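Local structure of haloacid dehalogenase-like hydrolase (Salmonella enterica subsp. enterica serovar Typhi, 4EZE) at residues 196-209 with 217-229. The protein probably hydrolyses O-phosphoserine to serine and phosphate with the help of magnesium, the last step of serine biosynthesis. Residues are numbered along the deposited sequence; the frame is centred on the assembly and turned at random.
Sequences FKTAIISGGLDIFT and QLDYAFSNTVEIR
The Tyr-220 ring meets Lys-197 CB and the Thr-198 carbonyl oxygen at its edge, near the ring plane, and the Tyr-220 side chain also touches Leu-258 of helix 244-258. The Phe-222 ring runs beside the Ile-201 side chain, its CD2 4.1 Å from Ile-201 CG1, with Thr-250 of the same helix as a further neighbour. The Asn-224 amide links the corner at Gly-203 to the chain at Met-242: ND2 donates to Gly-203 O over 2.8 Å, in the amide's own plane but 52° out of the carbonyl plane, while OD1 accepts from Met-242 N; with both ends engaged, the amide's rotation is fixed. The Asp-219 carboxylate turns back on Thr-198, OD2 accepting from Thr-198 N at 2.6 Å through its anti lone pair. Thr-198 OG1, set between its own N and carbonyl carbon (chi1 60°), accepts in turn from Asp-219 N at 3.0 Å. These groups hang on the right-handed beta-alpha-beta crossover of a HAD-type Rossmannoid fold: strand 220-224, outermost in the parallel sheet, pairs nearly parallel with 197-202, and helix 206-216 connects them. From the first turn of that helix, Thr-209 sends CG2 onto Ala-221 CB, and its OG1 shares a hydrogen bond with Ser-223 OG. Leu-218 CD1 rests against Ile-200 CG1 at 3.5 Å, both side chains also touching Phe-119. Close to the predicted nucleophile Asp-114, Ser-202 OG accepts from Gly-204 N, an ST turn. Where the helix begins, Asp-206 OD1 receives Val-226 N at 2.8 Å on its syn side, 32° out of the carboxylate plane, tying strand 226-229 to the first helical turn.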
loop_
_atom_site.group_PDB
_atom_site.type_symbol
_atom_site.label_atom_id
_atom_site.label_comp_id
_atom_site.label_asym_id
_atom_site.label_seq_id
_atom_site.Cartn_x
_atom_site.Cartn_y
_atom_site.Cartn_z
ATOM N N PHE A 196 -11.302 4.880 -11.213
ATOM C CA PHE A 196 -9.996 4.233 -11.152
ATOM C C PHE A 196 -10.166 2.747 -11.345
ATOM O O PHE A 196 -11.165 2.178 -10.933
ATOM C CB PHE A 196 -9.329 4.446 -9.792
ATOM C CG PHE A 196 -8.644 5.770 -9.654
ATOM C CD1 PHE A 196 -9.355 6.893 -9.244
ATOM C CD2 PHE A 196 -7.289 5.886 -9.887
ATOM C CE1 PHE A 196 -8.729 8.123 -9.083
ATOM C CE2 PHE A 196 -6.656 7.116 -9.745
ATOM C CZ PHE A 196 -7.370 8.232 -9.342
ATOM N N LYS A 197 -9.162 2.115 -11.941
ATOM C CA LYS A 197 -9.052 0.664 -11.887
ATOM C C LYS A 197 -8.232 0.226 -10.666
ATOM O O LYS A 197 -7.238 0.876 -10.314
ATOM C CB LYS A 197 -8.391 0.154 -13.165
ATOM C CG LYS A 197 -9.137 0.532 -14.446
ATOM C CD LYS A 197 -10.588 0.068 -14.412
ATOM C CE LYS A 197 -11.212 0.104 -15.798
ATOM N NZ LYS A 197 -10.389 -0.721 -16.733
ATOM N N THR A 198 -8.641 -0.875 -10.033
ATOM C CA THR A 198 -7.899 -1.465 -8.915
ATOM C C THR A 198 -7.084 -2.680 -9.352
ATOM O O THR A 198 -7.525 -3.472 -10.177
ATOM C CB THR A 198 -8.840 -1.944 -7.805
ATOM O OG1 THR A 198 -9.724 -2.937 -8.336
ATOM C CG2 THR A 198 -9.660 -0.799 -7.248
ATOM N N ALA A 199 -5.902 -2.833 -8.769
ATOM C CA ALA A 199 -5.039 -3.970 -9.038
ATOM C C ALA A 199 -4.379 -4.459 -7.747
ATOM O O ALA A 199 -4.059 -3.663 -6.864
ATOM C CB ALA A 199 -3.964 -3.581 -10.040
ATOM N N ILE A 200 -4.195 -5.771 -7.640
ATOM C CA ILE A 200 -3.213 -6.310 -6.721
ATOM C C ILE A 200 -1.988 -6.704 -7.510
ATOM O O ILE A 200 -2.102 -7.379 -8.529
ATOM C CB ILE A 200 -3.736 -7.528 -5.948
ATOM C CG1 ILE A 200 -4.656 -7.041 -4.837
ATOM C CG2 ILE A 200 -2.583 -8.321 -5.341
ATOM C CD1 ILE A 200 -5.030 -8.138 -3.887
ATOM N N ILE A 201 -0.817 -6.269 -7.043
ATOM C CA ILE A 201 0.448 -6.690 -7.639
ATOM C C ILE A 201 1.372 -7.123 -6.515
ATOM O O ILE A 201 1.683 -6.319 -5.635
ATOM C CB ILE A 201 1.105 -5.562 -8.451
ATOM C CG1 ILE A 201 0.150 -5.067 -9.546
ATOM C CG2 ILE A 201 2.383 -6.072 -9.091
ATOM C CD1 ILE A 201 0.733 -3.957 -10.423
ATOM N N SER A 202 1.802 -8.388 -6.541
ATOM C CA SER A 202 2.399 -9.028 -5.377
ATOM C C SER A 202 3.349 -10.195 -5.713
ATOM O O SER A 202 3.145 -10.907 -6.708
ATOM C CB SER A 202 1.266 -9.603 -4.514
ATOM O OG SER A 202 1.758 -10.603 -3.630
ATOM N N GLY A 203 4.348 -10.399 -4.846
ATOM C CA GLY A 203 5.258 -11.558 -4.906
ATOM C C GLY A 203 4.680 -12.827 -4.297
ATOM O O GLY A 203 5.379 -13.830 -4.172
ATOM N N GLY A 204 3.397 -12.793 -3.929
ATOM C CA GLY A 204 2.747 -13.925 -3.267
ATOM C C GLY A 204 2.152 -14.963 -4.206
ATOM O O GLY A 204 2.365 -14.913 -5.412
ATOM N N LEU A 205 1.397 -15.903 -3.636
ATOM C CA LEU A 205 0.741 -16.983 -4.372
ATOM C C LEU A 205 -0.489 -16.550 -5.154
ATOM O O LEU A 205 -1.312 -15.781 -4.677
ATOM C CB LEU A 205 0.313 -18.093 -3.409
ATOM C CG LEU A 205 1.418 -18.873 -2.693
ATOM C CD1 LEU A 205 0.836 -19.893 -1.737
ATOM C CD2 LEU A 205 2.296 -19.587 -3.689
ATOM N N ASP A 206 -0.651 -17.117 -6.344
ATOM C CA ASP A 206 -1.786 -16.778 -7.182
ATOM C C ASP A 206 -3.079 -17.296 -6.593
ATOM O O ASP A 206 -4.158 -16.769 -6.869
ATOM C CB ASP A 206 -1.611 -17.361 -8.581
ATOM C CG ASP A 206 -1.401 -18.887 -8.562
ATOM O OD1 ASP A 206 -0.342 -19.369 -8.081
ATOM O OD2 ASP A 206 -2.296 -19.604 -9.059
ATOM N N ILE A 207 -3.021 -18.374 -5.832
ATOM C CA ILE A 207 -4.275 -18.874 -5.310
ATOM C C ILE A 207 -4.871 -17.821 -4.396
ATOM O O ILE A 207 -6.059 -17.541 -4.463
ATOM C CB ILE A 207 -4.136 -20.228 -4.598
ATOM C CG1 ILE A 207 -5.518 -20.792 -4.287
ATOM C CG2 ILE A 207 -3.324 -20.092 -3.340
ATOM C CD1 ILE A 207 -5.494 -22.182 -3.734
ATOM N N PHE A 208 -4.039 -17.223 -3.556
ATOM C CA PHE A 208 -4.495 -16.137 -2.708
ATOM C C PHE A 208 -4.877 -14.896 -3.489
ATOM O O PHE A 208 -5.912 -14.297 -3.246
ATOM C CB PHE A 208 -3.413 -15.759 -1.707
ATOM C CG PHE A 208 -3.293 -16.703 -0.565
ATOM C CD1 PHE A 208 -3.045 -18.034 -0.780
ATOM C CD2 PHE A 208 -3.419 -16.256 0.728
ATOM C CE1 PHE A 208 -2.932 -18.899 0.266
ATOM C CE2 PHE A 208 -3.304 -17.124 1.777
ATOM C CZ PHE A 208 -3.059 -18.450 1.543
ATOM N N THR A 209 -4.036 -14.523 -4.444
ATOM C CA THR A 209 -4.240 -13.297 -5.189
ATOM C C THR A 209 -5.512 -13.292 -6.009
ATOM O O THR A 209 -6.274 -12.339 -5.975
ATOM C CB THR A 209 -3.071 -13.062 -6.141
ATOM O OG1 THR A 209 -1.871 -12.918 -5.385
ATOM C CG2 THR A 209 -3.290 -11.819 -6.953
ATOM N N GLN A 217 -13.912 -8.038 -6.138
ATOM C CA GLN A 217 -14.262 -7.375 -7.387
ATOM C C GLN A 217 -13.136 -6.517 -7.939
ATOM O O GLN A 217 -13.404 -5.604 -8.698
ATOM C CB GLN A 217 -15.482 -6.463 -7.179
ATOM C CG GLN A 217 -16.759 -7.167 -6.745
ATOM C CD GLN A 217 -17.195 -8.214 -7.746
ATOM O OE1 GLN A 217 -18.223 -8.067 -8.405
ATOM N NE2 GLN A 217 -16.400 -9.270 -7.881
ATOM N N LEU A 218 -11.888 -6.789 -7.562
ATOM C CA LEU A 218 -10.771 -5.996 -8.073
ATOM C C LEU A 218 -10.693 -6.191 -9.578
ATOM O O LEU A 218 -11.083 -7.236 -10.084
ATOM C CB LEU A 218 -9.449 -6.386 -7.395
ATOM C CG LEU A 218 -9.513 -6.354 -5.870
ATOM C CD1 LEU A 218 -8.155 -6.619 -5.240
ATOM C CD2 LEU A 218 -10.058 -4.999 -5.443
ATOM N N ASP A 219 -10.205 -5.186 -10.297
ATOM C CA ASP A 219 -10.169 -5.268 -11.757
ATOM C C ASP A 219 -9.053 -6.189 -12.206
ATOM O O ASP A 219 -9.247 -7.008 -13.101
ATOM C CB ASP A 219 -9.995 -3.888 -12.387
ATOM C CG ASP A 219 -11.030 -2.899 -11.904
ATOM O OD1 ASP A 219 -12.244 -3.136 -12.087
ATOM O OD2 ASP A 219 -10.631 -1.880 -11.329
ATOM N N TYR A 220 -7.891 -6.063 -11.568
ATOM C CA TYR A 220 -6.719 -6.874 -11.927
ATOM C C TYR A 220 -6.034 -7.476 -10.716
ATOM O O TYR A 220 -6.234 -7.040 -9.577
ATOM C CB TYR A 220 -5.709 -6.032 -12.719
ATOM C CG TYR A 220 -6.325 -5.420 -13.951
ATOM C CD1 TYR A 220 -6.349 -6.116 -15.147
ATOM C CD2 TYR A 220 -6.928 -4.162 -13.904
ATOM C CE1 TYR A 220 -6.936 -5.577 -16.274
ATOM C CE2 TYR A 220 -7.515 -3.611 -15.028
ATOM C CZ TYR A 220 -7.516 -4.330 -16.210
ATOM O OH TYR A 220 -8.092 -3.814 -17.339
ATOM N N ALA A 221 -5.190 -8.462 -10.982
ATOM C CA ALA A 221 -4.518 -9.199 -9.937
ATOM C C ALA A 221 -3.387 -9.982 -10.600
ATOM O O ALA A 221 -3.602 -10.658 -11.584
ATOM C CB ALA A 221 -5.500 -10.128 -9.233
ATOM N N PHE A 222 -2.175 -9.850 -10.081
ATOM C CA PHE A 222 -1.003 -10.447 -10.690
ATOM C C PHE A 222 -0.123 -10.893 -9.546
ATOM O O PHE A 222 0.053 -10.143 -8.613
ATOM C CB PHE A 222 -0.212 -9.385 -11.469
ATOM C CG PHE A 222 -0.983 -8.744 -12.573
ATOM C CD1 PHE A 222 -1.090 -9.365 -13.813
ATOM C CD2 PHE A 222 -1.595 -7.510 -12.381
ATOM C CE1 PHE A 222 -1.806 -8.768 -14.844
ATOM C CE2 PHE A 222 -2.324 -6.916 -13.407
ATOM C CZ PHE A 222 -2.423 -7.549 -14.639
ATOM N N SER A 223 0.460 -12.083 -9.617
ATOM C CA SER A 223 1.489 -12.448 -8.643
ATOM C C SER A 223 2.332 -13.570 -9.209
ATOM O O SER A 223 2.297 -13.833 -10.429
ATOM C CB SER A 223 0.854 -12.857 -7.313
ATOM O OG SER A 223 0.058 -14.020 -7.477
ATOM N N ASN A 224 3.100 -14.230 -8.343
ATOM C CA ASN A 224 3.778 -15.458 -8.768
ATOM C C ASN A 224 2.746 -16.542 -8.961
ATOM O O ASN A 224 1.663 -16.494 -8.374
ATOM C CB ASN A 224 4.770 -15.924 -7.730
ATOM C CG ASN A 224 6.052 -15.160 -7.778
ATOM O OD1 ASN A 224 6.763 -15.208 -8.770
ATOM N ND2 ASN A 224 6.382 -14.472 -6.682
ATOM N N THR A 225 3.069 -17.532 -9.783
ATOM C CA THR A 225 2.129 -18.605 -10.003
ATOM C C THR A 225 2.788 -19.906 -9.577
ATOM O O THR A 225 3.890 -20.227 -10.032
ATOM C CB THR A 225 1.668 -18.692 -11.470
ATOM O OG1 THR A 225 1.493 -17.370 -12.004
ATOM C CG2 THR A 225 0.337 -19.437 -11.568
ATOM N N VAL A 226 2.142 -20.630 -8.672
ATOM C CA VAL A 226 2.634 -21.959 -8.290
ATOM C C VAL A 226 1.553 -22.968 -8.613
ATOM O O VAL A 226 0.436 -22.868 -8.108
ATOM C CB VAL A 226 3.007 -22.013 -6.816
ATOM C CG1 VAL A 226 3.546 -23.401 -6.467
ATOM C CG2 VAL A 226 4.044 -20.923 -6.529
ATOM N N GLU A 227 1.872 -23.908 -9.500
ATOM C CA GLU A 227 0.864 -24.819 -10.010
ATOM C C GLU A 227 0.335 -25.715 -8.902
ATOM O O GLU A 227 1.063 -26.112 -8.005
ATOM C CB GLU A 227 1.442 -25.690 -11.125
ATOM C CG GLU A 227 0.450 -26.722 -11.638
ATOM C CD GLU A 227 1.117 -27.852 -12.413
ATOM O OE1 GLU A 227 2.350 -28.027 -12.310
ATOM O OE2 GLU A 227 0.401 -28.577 -13.123
ATOM N N ILE A 228 -0.944 -26.021 -8.981
ATOM C CA ILE A 228 -1.576 -26.971 -8.094
ATOM C C ILE A 228 -2.085 -28.094 -8.968
ATOM O O ILE A 228 -2.819 -27.859 -9.927
ATOM C CB ILE A 228 -2.781 -26.355 -7.377
ATOM C CG1 ILE A 228 -2.319 -25.503 -6.196
ATOM C CG2 ILE A 228 -3.749 -27.448 -6.946
ATOM C CD1 ILE A 228 -3.372 -24.525 -5.705
ATOM N N ARG A 229 -1.677 -29.312 -8.642
ATOM C CA ARG A 229 -2.033 -30.476 -9.433
ATOM C C ARG A 229 -2.480 -31.617 -8.518
ATOM O O ARG A 229 -1.888 -31.830 -7.449
ATOM C CB ARG A 229 -0.846 -30.913 -10.286
ATOM C CG ARG A 229 -1.270 -31.696 -11.518
ATOM C CD ARG A 229 -0.088 -32.348 -12.195
ATOM N NE ARG A 229 1.094 -31.482 -12.212
ATOM C CZ ARG A 229 2.229 -31.778 -12.842
ATOM N NH1 ARG A 229 2.342 -32.918 -13.512
ATOM N NH2 ARG A 229 3.253 -30.935 -12.807
#